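Hypothetical protein (PDB 2OP5) is of unknown function but forms a dimer of ferredoxin-like alpha-beta subunits, a fold related to dimeric alpha-beta barrels. Local coordinates at residues A[8-13]-A[74-79]; A[38-43]-A[49-54]. One frame throughout, in Å; residues are numbered along the deposited sequence.

Contact 1: A[8-13]-A[74-79]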
loop_
_atom_site.group_PDB
_atom_site.type_symbol
_atom_site.label_atom_id
_atom_site.label_comp_id
_atom_site.label_asym_id
_atom_site.label_seq_id
_atom_site.Cartn_x
_atom_site.Cartn_y
_atom_site.Cartn_z
ATOM N N THR A 8 -9.487 -3.050 -8.272
ATOM C CA THR A 8 -8.859 -1.762 -8.027
ATOM C C THR A 8 -8.162 -1.317 -9.301
ATOM O O THR A 8 -7.374 -2.054 -9.863
ATOM C CB THR A 8 -7.815 -1.837 -6.871
ATOM O OG1 THR A 8 -8.458 -2.226 -5.661
ATOM C CG2 THR A 8 -7.151 -0.493 -6.630
ATOM N N ALA A 9 -8.472 -0.111 -9.750
ATOM C CA ALA A 9 -7.846 0.471 -10.936
ATOM C C ALA A 9 -6.816 1.523 -10.563
ATOM O O ALA A 9 -5.795 1.654 -11.232
ATOM C CB ALA A 9 -8.890 1.096 -11.817
ATOM N N PHE A 10 -7.112 2.287 -9.517
ATOM C CA PHE A 10 -6.255 3.363 -9.051
ATOM C C PHE A 10 -5.991 3.198 -7.566
ATOM O O PHE A 10 -6.875 2.778 -6.833
ATOM C CB PHE A 10 -6.941 4.688 -9.303
ATOM C CG PHE A 10 -6.027 5.869 -9.234
ATOM C CD1 PHE A 10 -5.164 6.144 -10.285
ATOM C CD2 PHE A 10 -6.078 6.751 -8.162
ATOM C CE1 PHE A 10 -4.354 7.257 -10.251
ATOM C CE2 PHE A 10 -5.248 7.881 -8.132
ATOM C CZ PHE A 10 -4.400 8.128 -9.175
ATOM N N LEU A 11 -4.791 3.585 -7.137
ATOM C CA LEU A 11 -4.348 3.377 -5.771
ATOM C C LEU A 11 -3.371 4.447 -5.252
ATOM O O LEU A 11 -2.573 5.005 -6.009
ATOM C CB LEU A 11 -3.683 1.985 -5.744
ATOM C CG LEU A 11 -2.987 1.267 -4.589
ATOM C CD1 LEU A 11 -2.955 -0.225 -4.846
ATOM C CD2 LEU A 11 -1.582 1.772 -4.350
ATOM N N ASN A 12 -3.466 4.735 -3.955
ATOM C CA ASN A 12 -2.502 5.610 -3.275
ATOM C C ASN A 12 -1.945 4.836 -2.091
ATOM O O ASN A 12 -2.705 4.357 -1.253
ATOM C CB ASN A 12 -3.126 6.913 -2.792
ATOM C CG ASN A 12 -2.084 7.937 -2.317
ATOM O OD1 ASN A 12 -0.871 7.751 -2.472
ATOM N ND2 ASN A 12 -2.563 9.041 -1.762
ATOM N N SER A 13 -0.631 4.660 -2.068
ATOM C CA SER A 13 0.075 3.986 -0.973
ATOM C C SER A 13 0.907 5.090 -0.389
ATOM O O SER A 13 2.005 5.393 -0.878
ATOM C CB SER A 13 0.968 2.848 -1.478
ATOM O OG SER A 13 1.670 2.234 -0.400
ATOM N N GLU A 74 -11.235 8.549 -11.366
ATOM C CA GLU A 74 -12.324 9.476 -11.270
ATOM C C GLU A 74 -12.921 9.327 -9.870
ATOM O O GLU A 74 -13.300 10.318 -9.230
ATOM C CB GLU A 74 -13.364 9.176 -12.346
ATOM C CG GLU A 74 -14.334 10.296 -12.572
ATOM C CD GLU A 74 -13.637 11.608 -12.934
ATOM O OE1 GLU A 74 -12.628 11.599 -13.707
ATOM O OE2 GLU A 74 -14.108 12.648 -12.437
ATOM N N GLY A 75 -13.012 8.085 -9.399
ATOM C CA GLY A 75 -13.464 7.817 -8.038
ATOM C C GLY A 75 -12.546 8.451 -7.006
ATOM O O GLY A 75 -13.004 8.997 -6.001
ATOM N N TYR A 76 -11.247 8.379 -7.242
ATOM C CA TYR A 76 -10.273 9.044 -6.355
ATOM C C TYR A 76 -10.574 10.534 -6.211
ATOM O O TYR A 76 -10.596 11.055 -5.092
ATOM C CB TYR A 76 -8.843 8.842 -6.865
ATOM C CG TYR A 76 -7.827 9.821 -6.313
ATOM C CD1 TYR A 76 -7.313 9.664 -5.045
ATOM C CD2 TYR A 76 -7.377 10.890 -7.067
ATOM C CE1 TYR A 76 -6.402 10.551 -4.520
ATOM C CE2 TYR A 76 -6.447 11.786 -6.545
ATOM C CZ TYR A 76 -5.968 11.598 -5.267
ATOM O OH TYR A 76 -5.039 12.449 -4.711
ATOM N N GLN A 77 -10.804 11.208 -7.342
ATOM C CA GLN A 77 -11.070 12.651 -7.348
ATOM C C GLN A 77 -12.419 13.048 -6.730
ATOM O O GLN A 77 -12.536 14.097 -6.088
ATOM C CB GLN A 77 -10.932 13.232 -8.754
ATOM C CG GLN A 77 -9.480 13.528 -9.176
ATOM N N LYS A 78 -13.448 12.236 -6.936
ATOM C CA LYS A 78 -14.723 12.502 -6.287
ATOM C C LYS A 78 -14.526 12.316 -4.781
ATOM O O LYS A 78 -15.082 13.060 -4.002
ATOM C CB LYS A 78 -15.836 11.594 -6.808
ATOM C CG LYS A 78 -16.195 11.853 -8.273
ATOM C CD LYS A 78 -17.349 11.003 -8.790
ATOM C CE LYS A 78 -17.107 9.495 -8.691
ATOM N NZ LYS A 78 -18.250 8.744 -9.278
ATOM N N CYS A 79 -13.717 11.334 -4.378
ATOM C CA CYS A 79 -13.462 11.102 -2.951
ATOM C C CYS A 79 -12.668 12.235 -2.324
ATOM O O CYS A 79 -12.818 12.482 -1.152
ATOM C CB CYS A 79 -12.783 9.755 -2.712
ATOM S SG CYS A 79 -13.930 8.397 -2.863
#
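F10, at the start of strand 10-17, lies 7.5 Å CA to CA from Y76 on helix 73-86, and this pair marks the closest approach of the two backbones. The contact joins an inner strand of a ferredoxin-like four-stranded antiparallel sheet to a helix packed on one of its faces. A9 and F10 form a classic beta bulge opposite Y70 of the neighbouring strand; after it the strand alternates, with F10 and N12 turned toward the helix and L11 away from it, to the side where L11 packs on S54 of the second subunit. Both aromatic side chains carry CG anti to the backbone N (chi1 -164° in F10, 161° in Y76), which sends each ring out from its own backbone toward the facing segment. The rings meet obliquely, with centroids 5.3 Å apart and planes inclined at 48°. Phenylalanine suits the strand position because its flat hydrocarbon ring packs beneath the helix without bringing in a polar group. Tyrosine suits the helix because its ring offers a face to F10 while the residue stays partly exposed, a place that tolerates a hydroxyl; Y70 packs against the same ring edge-to-face. N12, two residues on and on the same face, uses its amide on strand 102-114: OD1 accepts from N of N105 and ND2 bonds to OD1 of N104, which satisfies both ends of this buried group. At the touching point F10 CD2 lies 3.7 Å from Y76 CB, while F10 CE2 sits 3.7 Å above the plane of the Y76 ring, offset toward its rim.

Contact 2: A[38-43]-A[49-54]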
loop_
_atom_site.group_PDB
_atom_site.type_symbol
_atom_site.label_atom_id
_atom_site.label_comp_id
_atom_site.label_asym_id
_atom_site.label_seq_id
_atom_site.Cartn_x
_atom_site.Cartn_y
_atom_site.Cartn_z
ATOM N N ASP A 38 -19.595 6.738 8.508
ATOM C CA ASP A 38 -20.443 7.633 7.752
ATOM C C ASP A 38 -19.696 8.128 6.509
ATOM O O ASP A 38 -20.196 8.018 5.389
ATOM C CB ASP A 38 -20.865 8.797 8.643
ATOM C CG ASP A 38 -21.794 9.760 7.945
ATOM O OD1 ASP A 38 -22.537 9.354 7.035
ATOM O OD2 ASP A 38 -21.776 10.946 8.318
ATOM N N LEU A 39 -18.481 8.636 6.721
ATOM C CA LEU A 39 -17.642 9.135 5.641
ATOM C C LEU A 39 -17.317 7.982 4.681
ATOM O O LEU A 39 -17.461 8.116 3.483
ATOM C CB LEU A 39 -16.352 9.752 6.204
ATOM C CG LEU A 39 -15.370 10.244 5.141
ATOM C CD1 LEU A 39 -16.020 11.257 4.318
ATOM C CD2 LEU A 39 -14.071 10.798 5.712
ATOM N N TYR A 40 -16.886 6.849 5.221
ATOM C CA TYR A 40 -16.604 5.665 4.397
ATOM C C TYR A 40 -17.780 5.231 3.546
ATOM O O TYR A 40 -17.600 4.814 2.419
ATOM C CB TYR A 40 -16.204 4.464 5.259
ATOM C CG TYR A 40 -14.776 4.426 5.731
ATOM C CD1 TYR A 40 -13.716 4.673 4.847
ATOM C CD2 TYR A 40 -14.476 4.026 7.025
ATOM C CE1 TYR A 40 -12.425 4.618 5.261
ATOM C CE2 TYR A 40 -13.175 3.935 7.440
ATOM C CZ TYR A 40 -12.149 4.232 6.556
ATOM O OH TYR A 40 -10.839 4.163 6.990
ATOM N N SER A 41 -18.988 5.316 4.087
ATOM C CA SER A 41 -20.174 4.937 3.312
ATOM C C SER A 41 -20.283 5.778 2.052
ATOM O O SER A 41 -20.506 5.245 0.987
ATOM C CB SER A 41 -21.445 5.092 4.145
ATOM O OG SER A 41 -22.545 4.507 3.482
ATOM N N ARG A 42 -20.083 7.090 2.192
ATOM C CA ARG A 42 -20.176 8.013 1.063
ATOM C C ARG A 42 -18.991 7.931 0.106
ATOM O O ARG A 42 -19.173 8.097 -1.101
ATOM C CB ARG A 42 -20.415 9.446 1.555
ATOM C CG ARG A 42 -21.834 9.577 2.088
ATOM C CD ARG A 42 -22.189 10.931 2.706
ATOM N NE ARG A 42 -21.597 11.085 4.033
ATOM C CZ ARG A 42 -20.537 11.819 4.331
ATOM N NH1 ARG A 42 -19.909 12.539 3.419
ATOM N NH2 ARG A 42 -20.120 11.847 5.583
ATOM N N LEU A 43 -17.795 7.697 0.636
ATOM C CA LEU A 43 -16.617 7.539 -0.186
ATOM C C LEU A 43 -16.713 6.205 -0.935
ATOM O O LEU A 43 -16.358 6.112 -2.103
ATOM C CB LEU A 43 -15.339 7.587 0.661
ATOM C CG LEU A 43 -14.903 8.869 1.390
ATOM C CD1 LEU A 43 -13.697 8.584 2.247
ATOM C CD2 LEU A 43 -14.569 10.030 0.445
ATOM N N ILE A 49 -12.859 1.569 -2.626
ATOM C CA ILE A 49 -13.044 0.134 -2.449
ATOM C C ILE A 49 -12.484 -0.323 -1.119
ATOM O O ILE A 49 -13.120 -1.080 -0.402
ATOM C CB ILE A 49 -12.313 -0.660 -3.557
ATOM C CG1 ILE A 49 -12.910 -0.297 -4.925
ATOM C CG2 ILE A 49 -12.363 -2.181 -3.272
ATOM C CD1 ILE A 49 -12.166 -0.880 -6.127
ATOM N N ARG A 50 -11.293 0.161 -0.789
ATOM C CA ARG A 50 -10.593 -0.286 0.396
ATOM C C ARG A 50 -9.680 0.806 0.957
ATOM O O ARG A 50 -9.172 1.642 0.214
ATOM C CB ARG A 50 -9.787 -1.536 0.027
ATOM C CG ARG A 50 -9.161 -2.294 1.195
ATOM C CD ARG A 50 -8.289 -3.412 0.681
ATOM N NE ARG A 50 -9.089 -4.486 0.078
ATOM C CZ ARG A 50 -9.324 -5.677 0.632
ATOM N NH1 ARG A 50 -8.811 -6.018 1.821
ATOM N NH2 ARG A 50 -10.077 -6.560 -0.034
ATOM N N HIS A 51 -9.503 0.784 2.275
ATOM C CA HIS A 51 -8.652 1.735 3.004
ATOM C C HIS A 51 -8.078 1.003 4.192
ATOM O O HIS A 51 -8.813 0.572 5.060
ATOM C CB HIS A 51 -9.412 2.977 3.449
ATOM C CG HIS A 51 -8.572 3.977 4.194
ATOM N ND1 HIS A 51 -9.072 4.757 5.213
ATOM C CD2 HIS A 51 -7.262 4.310 4.077
ATOM C CE1 HIS A 51 -8.123 5.562 5.659
ATOM N NE2 HIS A 51 -7.011 5.309 4.990
ATOM N N VAL A 52 -6.760 0.872 4.211
ATOM C CA VAL A 52 -6.025 0.121 5.219
ATOM C C VAL A 52 -5.016 1.033 5.891
ATOM O O VAL A 52 -4.239 1.740 5.223
ATOM C CB VAL A 52 -5.240 -1.040 4.585
ATOM C CG1 VAL A 52 -4.813 -2.037 5.665
ATOM C CG2 VAL A 52 -6.078 -1.736 3.533
ATOM N N ILE A 53 -5.043 1.030 7.215
ATOM C CA ILE A 53 -4.147 1.839 8.006
ATOM C C ILE A 53 -3.287 0.857 8.771
ATOM O O ILE A 53 -3.794 -0.080 9.397
ATOM C CB ILE A 53 -4.897 2.768 8.995
ATOM C CG1 ILE A 53 -5.914 3.623 8.228
ATOM C CG2 ILE A 53 -3.880 3.634 9.763
ATOM C CD1 ILE A 53 -6.827 4.477 9.097
ATOM N N SER A 54 -1.994 1.129 8.750
ATOM C CA SER A 54 -1.009 0.257 9.325
ATOM C C SER A 54 0.076 1.022 10.115
ATOM O O SER A 54 0.394 2.161 9.821
ATOM C CB SER A 54 -0.397 -0.568 8.173
ATOM O OG SER A 54 0.896 -1.049 8.503
HETATM O O HOH W 1 -9.390 1.884 7.495
#
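With CG beside its backbone N and anti to the carbonyl carbon (chi1 -81°), Y40 runs its phenol on toward the strand, while H51, with CG anti to the backbone N (chi1 180°), extends its imidazole toward the helix so that ND1 meets the hydroxyl; the two side chains cross at about a right angle. The CB of H51 points toward the helix, but that of Y40 leaves at the flank, and the length of the phenol carries its OH across. There OH and ND1 of H51 form a short hydrogen bond of 2.6 Å, with either atom a possible donor. Each group is approached at its edge, near the ring plane, and the rings stand rim to rim with planes at 61°. A water bridges the same pair: it lies 2.7 Å from Y40 OH and donates to O of H51 at 2.8 Å. The phenol oxygen thus has two polar partners in a buried place. Tyrosine suits the site by its reach and polar end, histidine by a ring nitrogen beside a surface that can pack: its ring stacks on F68 and meets W35 edge-to-face. Y40 in turn stacks on F113 of the second subunit. Helix 37-46 lies over strand 48-56, the outermost strand of this chain's own sheet, with L39 and L43 packed against I82 of helix 73-86, while residues 50-54 pair antiparallel with a strand of the second subunit and carry the sheet across the interface.

The two contacts, with centres about 12 Å apart, join different helices to the same sheet: contact 1 links helix 73-86 to strand 10-17, contact 2 helix 37-46 to strand 48-56. They also touch directly, since C79 O lies 3.4 Å from L43 CD2 where the helices meet, and T8 CA is 3.9 Å from I49 CD1 beside the sheet, just ahead of strand 10-17. Contact 1 is apolar and aromatic; contact 2 turns on a hydrogen bond and one bridging water. Each has a 1,2-ethanediol about 4 Å from a side chain, F10 or Y40, probably from the crystallisation liquor. Both reach the second subunit, contact 1 through T8, L11 and S13 and contact 2 through Y40 and residues 50-54.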